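Local structure of porin B (Pseudomonas putida, 4GEY) at residues N159-D164 and V294-V299; K363-L368 and G381-Q386. The protein forms an outer-membrane beta-barrel channel that probably lets sugars into the cell, with glucose bound in this structure. The protein carries 2 engineered substitutions. All blocks are in the same frame, centred on the assembly; numbering follows the deposited sequence.

Interaction 1 (N159-D164 and V294-V299)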
ATOM      1  N   ASN A 159      -9.261  -4.140  -0.645  1.00 23.96           N
ATOM      2  CA  ASN A 159      -8.529  -3.790   0.575  1.00 24.09           C
ATOM      3  C   ASN A 159      -7.974  -2.370   0.459  1.00 24.69           C
ATOM      4  O   ASN A 159      -6.962  -2.021   1.061  1.00 26.23           O
ATOM      5  CB  ASN A 159      -7.411  -4.827   0.801  1.00 21.80           C
ATOM      6  CG  ASN A 159      -6.642  -4.618   2.102  1.00 32.77           C
ATOM      7  OD1 ASN A 159      -5.412  -4.703   2.128  1.00 31.63           O
ATOM      8  ND2 ASN A 159      -7.358  -4.345   3.181  1.00 34.85           N
ATOM      9  N   SER A 160      -8.645  -1.554  -0.345  1.00 25.82           N
ATOM     10  CA  SER A 160      -8.161  -0.212  -0.663  1.00 23.13           C
ATOM     11  C   SER A 160      -8.186   0.714   0.541  1.00 24.21           C
ATOM     12  O   SER A 160      -9.140   0.700   1.317  1.00 30.18           O
ATOM     13  CB  SER A 160      -8.994   0.387  -1.786  1.00 23.86           C
ATOM     14  OG  SER A 160      -9.063  -0.482  -2.883  1.00 21.89           O
ATOM     15  N   PHE A 161      -7.134   1.520   0.673  1.00 24.65           N
ATOM     16  CA  PHE A 161      -6.973   2.491   1.768  1.00 26.47           C
ATOM     17  C   PHE A 161      -6.172   3.659   1.182  1.00 25.72           C
ATOM     18  O   PHE A 161      -5.342   3.438   0.311  1.00 23.09           O
ATOM     19  CB  PHE A 161      -6.228   1.831   2.943  1.00 22.89           C
ATOM     20  CG  PHE A 161      -6.174   2.677   4.205  1.00 28.58           C
ATOM     21  CD1 PHE A 161      -7.302   2.848   5.000  1.00 21.75           C
ATOM     22  CD2 PHE A 161      -4.981   3.276   4.607  1.00 28.84           C
ATOM     23  CE1 PHE A 161      -7.249   3.620   6.148  1.00 21.24           C
ATOM     24  CE2 PHE A 161      -4.916   4.045   5.760  1.00 22.58           C
ATOM     25  CZ  PHE A 161      -6.049   4.225   6.531  1.00 24.02           C
ATOM     26  N   PRO A 162      -6.427   4.905   1.638  1.00 30.20           N
ATOM     27  CA  PRO A 162      -5.731   6.071   1.058  1.00 20.47           C
ATOM     28  C   PRO A 162      -4.235   6.084   1.351  1.00 25.19           C
ATOM     29  O   PRO A 162      -3.695   5.194   2.016  1.00 32.90           O
ATOM     30  CB  PRO A 162      -6.397   7.271   1.746  1.00 20.77           C
ATOM     31  CG  PRO A 162      -7.717   6.775   2.216  1.00 21.00           C
ATOM     32  CD  PRO A 162      -7.493   5.310   2.573  1.00 25.72           C
ATOM     33  N   CYS A 163      -3.558   7.112   0.868  1.00 25.76           N
ATOM     34  CA  CYS A 163      -2.113   7.171   1.016  1.00 30.83           C
ATOM     35  C   CYS A 163      -1.643   8.585   1.319  1.00 29.29           C
ATOM     36  O   CYS A 163      -0.885   9.183   0.549  1.00 20.46           O
ATOM     37  CB  CYS A 163      -1.420   6.653  -0.241  1.00 20.07           C
ATOM     38  SG  CYS A 163       0.331   6.339   0.006  1.00 41.97           S
ATOM     39  N   ASP A 164      -2.095   9.109   2.451  1.00 21.49           N
ATOM     40  CA  ASP A 164      -1.668  10.431   2.873  1.00 20.73           C
ATOM     41  C   ASP A 164      -0.479  10.356   3.832  1.00 32.75           C
ATOM     42  O   ASP A 164       0.400  11.230   3.795  1.00 33.43           O
ATOM     43  CB  ASP A 164      -2.830  11.222   3.464  1.00 21.13           C
ATOM     44  CG  ASP A 164      -3.787  11.723   2.398  1.00 37.31           C
ATOM     45  OD1 ASP A 164      -3.329  11.949   1.254  1.00 33.71           O
ATOM     46  OD2 ASP A 164      -4.995  11.887   2.702  1.00 35.84           O
ATOM     47  N   VAL A 294     -11.154  -3.355   6.701  1.00 36.71           N
ATOM     48  CA  VAL A 294     -10.829  -1.940   6.665  1.00 35.53           C
ATOM     49  C   VAL A 294     -12.039  -1.177   7.124  1.00 31.60           C
ATOM     50  O   VAL A 294     -13.153  -1.432   6.666  1.00 27.46           O
ATOM     51  CB  VAL A 294     -10.472  -1.446   5.268  1.00 34.37           C
ATOM     52  CG1 VAL A 294      -9.732  -0.105   5.379  1.00 26.17           C
ATOM     53  CG2 VAL A 294      -9.625  -2.479   4.541  1.00 21.81           C
ATOM     54  N   ALA A 295     -11.822  -0.243   8.036  1.00 24.63           N
ATOM     55  CA  ALA A 295     -12.904   0.580   8.508  1.00 23.33           C
ATOM     56  C   ALA A 295     -12.449   2.030   8.558  1.00 30.19           C
ATOM     57  O   ALA A 295     -11.352   2.328   9.019  1.00 36.75           O
ATOM     58  CB  ALA A 295     -13.364   0.104   9.865  1.00 23.95           C
ATOM     59  N   GLN A 296     -13.291   2.923   8.053  1.00 31.58           N
ATOM     60  CA  GLN A 296     -13.039   4.353   8.112  1.00 23.31           C
ATOM     61  C   GLN A 296     -14.361   5.032   8.390  1.00 26.35           C
ATOM     62  O   GLN A 296     -15.366   4.716   7.765  1.00 33.75           O
ATOM     63  CB  GLN A 296     -12.494   4.857   6.783  1.00 22.83           C
ATOM     64  CG  GLN A 296     -11.205   4.211   6.318  1.00 22.15           C
ATOM     65  CD  GLN A 296     -10.813   4.697   4.937  1.00 26.16           C
ATOM     66  OE1 GLN A 296     -11.061   4.024   3.933  1.00 30.15           O
ATOM     67  NE2 GLN A 296     -10.214   5.887   4.874  1.00 28.25           N
ATOM     68  N   GLN A 297     -14.368   5.974   9.318  1.00 24.45           N
ATOM     69  CA  GLN A 297     -15.603   6.629   9.698  1.00 25.32           C
ATOM     70  C   GLN A 297     -15.381   8.079  10.088  1.00 25.62           C
ATOM     71  O   GLN A 297     -14.515   8.387  10.895  1.00 25.51           O
ATOM     72  CB  GLN A 297     -16.227   5.880  10.864  1.00 25.95           C
ATOM     73  CG  GLN A 297     -17.559   6.420  11.295  1.00 28.50           C
ATOM     74  CD  GLN A 297     -18.601   6.243  10.218  1.00 31.76           C
ATOM     75  OE1 GLN A 297     -18.887   5.121   9.797  1.00 28.20           O
ATOM     76  NE2 GLN A 297     -19.156   7.355   9.744  1.00 31.78           N
ATOM     77  N   GLN A 298     -16.168   8.976   9.511  1.00 26.08           N
ATOM     78  CA  GLN A 298     -16.195  10.344   9.997  1.00 38.03           C
ATOM     79  C   GLN A 298     -17.113  10.394  11.217  1.00 36.03           C
ATOM     80  O   GLN A 298     -18.255   9.979  11.150  1.00 31.59           O
ATOM     81  CB  GLN A 298     -16.682  11.309   8.910  1.00 35.77           C
ATOM     82  CG  GLN A 298     -16.507  12.788   9.263  1.00 37.61           C
ATOM     83  CD  GLN A 298     -16.904  13.744   8.128  1.00 42.02           C
ATOM     84  OE1 GLN A 298     -16.982  13.357   6.953  1.00 37.67           O
ATOM     85  NE2 GLN A 298     -17.152  15.006   8.485  1.00 28.64           N
ATOM     86  N   VAL A 299     -16.609  10.901  12.335  1.00 38.00           N
ATOM     87  CA  VAL A 299     -17.406  10.936  13.550  1.00 34.33           C
ATOM     88  C   VAL A 299     -17.862  12.334  14.000  1.00 32.46           C
ATOM     89  O   VAL A 299     -18.834  12.446  14.747  1.00 33.10           O
ATOM     90  CB  VAL A 299     -16.750  10.142  14.712  1.00 46.64           C
ATOM     91  CG1 VAL A 299     -16.645   8.673  14.339  1.00 49.07           C
ATOM     92  CG2 VAL A 299     -15.386  10.693  15.057  1.00 28.51           C
TER
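Asn159 meets Val294 where a long loop, entered from strand 145-149, folds into the porin beta-barrel and packs on the inner wall formed by strand 282-298. The carboxamide of Asn159 crosses the valine at about a right angle, its ND2 turned to CG2 of Val294, while its OD1 is hydrogen-bonded to Ser173 OG and to N of Val175, at the start of helix 175-178. Ser160 adds only its backbone, with O 4.2 Å from Val294 CG1, and its OG is held by the carbonyl of Gly155. Phe161 does more. Its CG stands anti to the backbone N (chi1 -172°), and the ring comes in obliquely with CD1 3.8 Å from CG1 of Val294. From across the ring plane, Gln296 brings its CD 3.9 Å from CE1 of Phe161, the ring and amide planes being 51° apart, and Phe313 of the next strand packs edge-to-face with Phe161. Pro162, just before Cys163 of the Cys163–Cys171 disulfide, reaches that glutamine tip to tip: its CD stands 3.6 Å from Gln296 NE2. Replacing Gln296 by an alanine would probably leave CE1 of Phe161 and the ring of Pro162 without a partner on 294-299. On the glutamine's side of the Phe161 ring, Pro162 CD sits 3.3 Å above the ring plane, offset toward the rim.

Interaction 2 (K363-L368 and G381-Q386)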
ATOM      1  N   LYS A 363      10.991 -19.371  15.825  1.00 30.53           N
ATOM      2  CA  LYS A 363      11.429 -20.676  16.334  1.00 31.89           C
ATOM      3  C   LYS A 363      12.495 -21.280  15.432  1.00 40.02           C
ATOM      4  O   LYS A 363      13.489 -21.847  15.912  1.00 34.89           O
ATOM      5  CB  LYS A 363      10.259 -21.659  16.478  1.00 36.65           C
ATOM      6  CG  LYS A 363       9.507 -21.587  17.812  1.00 33.03           C
ATOM      7  N   ARG A 364      12.286 -21.145  14.125  1.00 41.67           N
ATOM      8  CA  ARG A 364      13.243 -21.630  13.144  1.00 39.63           C
ATOM      9  C   ARG A 364      14.583 -20.925  13.317  1.00 45.49           C
ATOM     10  O   ARG A 364      15.655 -21.542  13.184  1.00 42.34           O
ATOM     11  CB  ARG A 364      12.724 -21.409  11.724  1.00 35.40           C
ATOM     12  CG  ARG A 364      13.727 -21.833  10.669  1.00 36.61           C
ATOM     13  CD  ARG A 364      13.161 -21.882   9.263  1.00 33.81           C
ATOM     14  NE  ARG A 364      14.243 -22.139   8.313  1.00 37.03           N
ATOM     15  CZ  ARG A 364      15.064 -21.195   7.849  1.00 39.60           C
ATOM     16  NH1 ARG A 364      14.911 -19.932   8.222  1.00 30.66           N
ATOM     17  NH2 ARG A 364      16.037 -21.513   7.007  1.00 38.48           N
ATOM     18  N   ALA A 365      14.520 -19.628  13.605  1.00 38.65           N
ATOM     19  CA  ALA A 365      15.726 -18.841  13.762  1.00 38.50           C
ATOM     20  C   ALA A 365      16.503 -19.284  15.000  1.00 44.64           C
ATOM     21  O   ALA A 365      17.733 -19.388  14.975  1.00 42.03           O
ATOM     22  CB  ALA A 365      15.388 -17.368  13.849  1.00 29.32           C
ATOM     23  N   GLU A 366      15.773 -19.536  16.085  1.00 45.61           N
ATOM     24  CA  GLU A 366      16.393 -19.949  17.334  1.00 42.37           C
ATOM     25  C   GLU A 366      17.150 -21.248  17.103  1.00 42.73           C
ATOM     26  O   GLU A 366      18.263 -21.442  17.599  1.00 42.10           O
ATOM     27  CB  GLU A 366      15.338 -20.113  18.422  1.00 32.91           C
ATOM     28  CG  GLU A 366      15.159 -18.893  19.296  1.00 40.14           C
ATOM     29  CD  GLU A 366      13.907 -18.963  20.142  1.00 53.09           C
ATOM     30  OE1 GLU A 366      13.007 -19.769  19.819  1.00 53.02           O
ATOM     31  OE2 GLU A 366      13.815 -18.200  21.130  1.00 63.91           O
ATOM     32  N   LEU A 367      16.538 -22.117  16.307  1.00 45.43           N
ATOM     33  CA  LEU A 367      17.147 -23.365  15.887  1.00 37.80           C
ATOM     34  C   LEU A 367      18.433 -23.163  15.093  1.00 40.84           C
ATOM     35  O   LEU A 367      19.439 -23.824  15.365  1.00 47.76           O
ATOM     36  CB  LEU A 367      16.152 -24.151  15.048  1.00 41.14           C
ATOM     37  CG  LEU A 367      15.743 -25.511  15.598  1.00 47.59           C
ATOM     38  CD1 LEU A 367      15.660 -25.462  17.118  1.00 37.70           C
ATOM     39  CD2 LEU A 367      14.404 -25.887  14.981  1.00 41.84           C
ATOM     40  N   LEU A 368      18.386 -22.270  14.102  1.00 42.03           N
ATOM     41  CA  LEU A 368      19.559 -21.909  13.302  1.00 34.47           C
ATOM     42  C   LEU A 368      20.730 -21.496  14.194  1.00 40.56           C
ATOM     43  O   LEU A 368      21.863 -21.964  14.016  1.00 35.98           O
ATOM     44  CB  LEU A 368      19.221 -20.758  12.352  1.00 41.48           C
ATOM     45  CG  LEU A 368      18.930 -20.970  10.860  1.00 37.28           C
ATOM     46  CD1 LEU A 368      18.653 -22.412  10.534  1.00 34.29           C
ATOM     47  CD2 LEU A 368      17.766 -20.089  10.415  1.00 34.33           C
ATOM     48  N   GLY A 381      26.910 -13.705  11.753  1.00 36.86           N
ATOM     49  CA  GLY A 381      26.299 -14.985  11.463  1.00 37.03           C
ATOM     50  C   GLY A 381      25.084 -15.297  12.315  1.00 40.90           C
ATOM     51  O   GLY A 381      24.408 -16.302  12.084  1.00 43.21           O
ATOM     52  N   PHE A 382      24.805 -14.454  13.307  1.00 31.09           N
ATOM     53  CA  PHE A 382      23.655 -14.675  14.163  1.00 30.76           C
ATOM     54  C   PHE A 382      22.449 -14.232  13.374  1.00 33.45           C
ATOM     55  O   PHE A 382      22.521 -13.265  12.616  1.00 36.66           O
ATOM     56  CB  PHE A 382      23.786 -13.894  15.478  1.00 30.61           C
ATOM     57  CG  PHE A 382      22.611 -14.048  16.421  1.00 30.68           C
ATOM     58  CD1 PHE A 382      22.573 -15.092  17.356  1.00 36.15           C
ATOM     59  CD2 PHE A 382      21.557 -13.132  16.402  1.00 29.35           C
ATOM     60  CE1 PHE A 382      21.489 -15.232  18.240  1.00 33.98           C
ATOM     61  CE2 PHE A 382      20.470 -13.263  17.282  1.00 34.89           C
ATOM     62  CZ  PHE A 382      20.435 -14.319  18.195  1.00 30.17           C
ATOM     63  N   VAL A 383      21.341 -14.947  13.548  1.00 37.28           N
ATOM     64  CA  VAL A 383      20.110 -14.672  12.822  1.00 33.97           C
ATOM     65  C   VAL A 383      19.042 -14.101  13.750  1.00 32.24           C
ATOM     66  O   VAL A 383      18.475 -14.818  14.565  1.00 42.07           O
ATOM     67  CB  VAL A 383      19.609 -15.961  12.144  1.00 38.99           C
ATOM     68  CG1 VAL A 383      18.226 -15.762  11.488  1.00 28.69           C
ATOM     69  CG2 VAL A 383      20.652 -16.434  11.149  1.00 36.91           C
ATOM     70  N   PRO A 384      18.773 -12.798  13.626  1.00 31.36           N
ATOM     71  CA  PRO A 384      17.884 -12.062  14.537  1.00 32.52           C
ATOM     72  C   PRO A 384      16.525 -12.702  14.731  1.00 31.83           C
ATOM     73  O   PRO A 384      15.962 -13.249  13.788  1.00 38.01           O
ATOM     74  CB  PRO A 384      17.740 -10.699  13.860  1.00 25.91           C
ATOM     75  CG  PRO A 384      19.077 -10.513  13.168  1.00 31.29           C
ATOM     76  CD  PRO A 384      19.446 -11.904  12.664  1.00 33.32           C
ATOM     77  N   LEU A 385      16.028 -12.637  15.966  1.00 31.93           N
ATOM     78  CA  LEU A 385      14.734 -13.186  16.328  1.00 27.02           C
ATOM     79  C   LEU A 385      13.681 -12.134  16.042  1.00 32.59           C
ATOM     80  O   LEU A 385      13.647 -11.077  16.677  1.00 35.10           O
ATOM     81  CB  LEU A 385      14.709 -13.578  17.812  1.00 33.39           C
ATOM     82  CG  LEU A 385      15.692 -14.648  18.328  1.00 32.31           C
ATOM     83  CD1 LEU A 385      15.206 -15.199  19.645  1.00 29.66           C
ATOM     84  CD2 LEU A 385      15.883 -15.785  17.334  1.00 29.31           C
ATOM     85  N   GLN A 386      12.831 -12.414  15.064  1.00 32.59           N
ATOM     86  CA  GLN A 386      11.824 -11.448  14.661  1.00 30.98           C
ATOM     87  C   GLN A 386      10.514 -11.663  15.394  1.00 29.18           C
ATOM     88  O   GLN A 386       9.922 -12.733  15.318  1.00 33.41           O
ATOM     89  CB  GLN A 386      11.612 -11.497  13.159  1.00 29.04           C
ATOM     90  CG  GLN A 386      12.808 -11.031  12.397  1.00 24.37           C
ATOM     91  CD  GLN A 386      12.556 -10.995  10.916  1.00 34.66           C
ATOM     92  OE1 GLN A 386      12.472 -12.038  10.265  1.00 34.14           O
ATOM     93  NE2 GLN A 386      12.435  -9.791  10.367  1.00 36.52           N
TER
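Leu385 bridges two successive residues of helix 359-372, laying its CD2 methyl 3.9 Å from CB of Ala365 and both methyls against the stem of Glu366. Its CG is anti to the carbonyl carbon (chi1 -61°), and from there the isobutyl group branches over the helix, crossing the glutamate side chain at about a right angle. CD1 and CD2 each lie 3.7 Å from Glu366 CG. The carboxylate runs on past the leucine, with OE2 3.6 Å from CD1 of Leu385, and has a long, weak ion pair with Lys362. The CB of Ala365 points toward the loop, and this methyl is met by both Leu385 and Val383, whose CG1 is 4.0 Å from that CB. The same CG1 also approaches Leu368 CD2 at 4.5 Å, one helical turn on; that CD2 lies over one face of the Arg364 guanidinium. The packing is mostly apolar, and a hydrogen bond from Val383 N to OD1 of Asn369 ties the loop to the helix. Such a helix, backed by the returning chain within the connection between the neighbouring antiparallel strands 347-357 and 388-399, fits a long, probably extracellular, loop of an outer-membrane porin.

How the interactions relate
Interactions 1 and 2 follow one another along the chain and do not touch: their centres are 36 Å apart and their nearest atoms about 20 Å. Interaction 1 lies within the barrel, the Phe161 side chain about 10 Å from the bound glucose; interaction 2 is peripheral, Leu385 having its side chain about 7 Å from a decyl maltoside detergent. Interaction 1 shares its connection with the sugar pocket, since the loop that carries 159-164 also supplies Asn185, Trp186 and Pro187 to the glucose. Interaction 2 is related to the pocket only indirectly. Within 381-386, Pro384 touches Arg112 and Gln386 touches Phe116, residues of the connection that goes on to Glu121, Trp123 and Arg125 of the pocket.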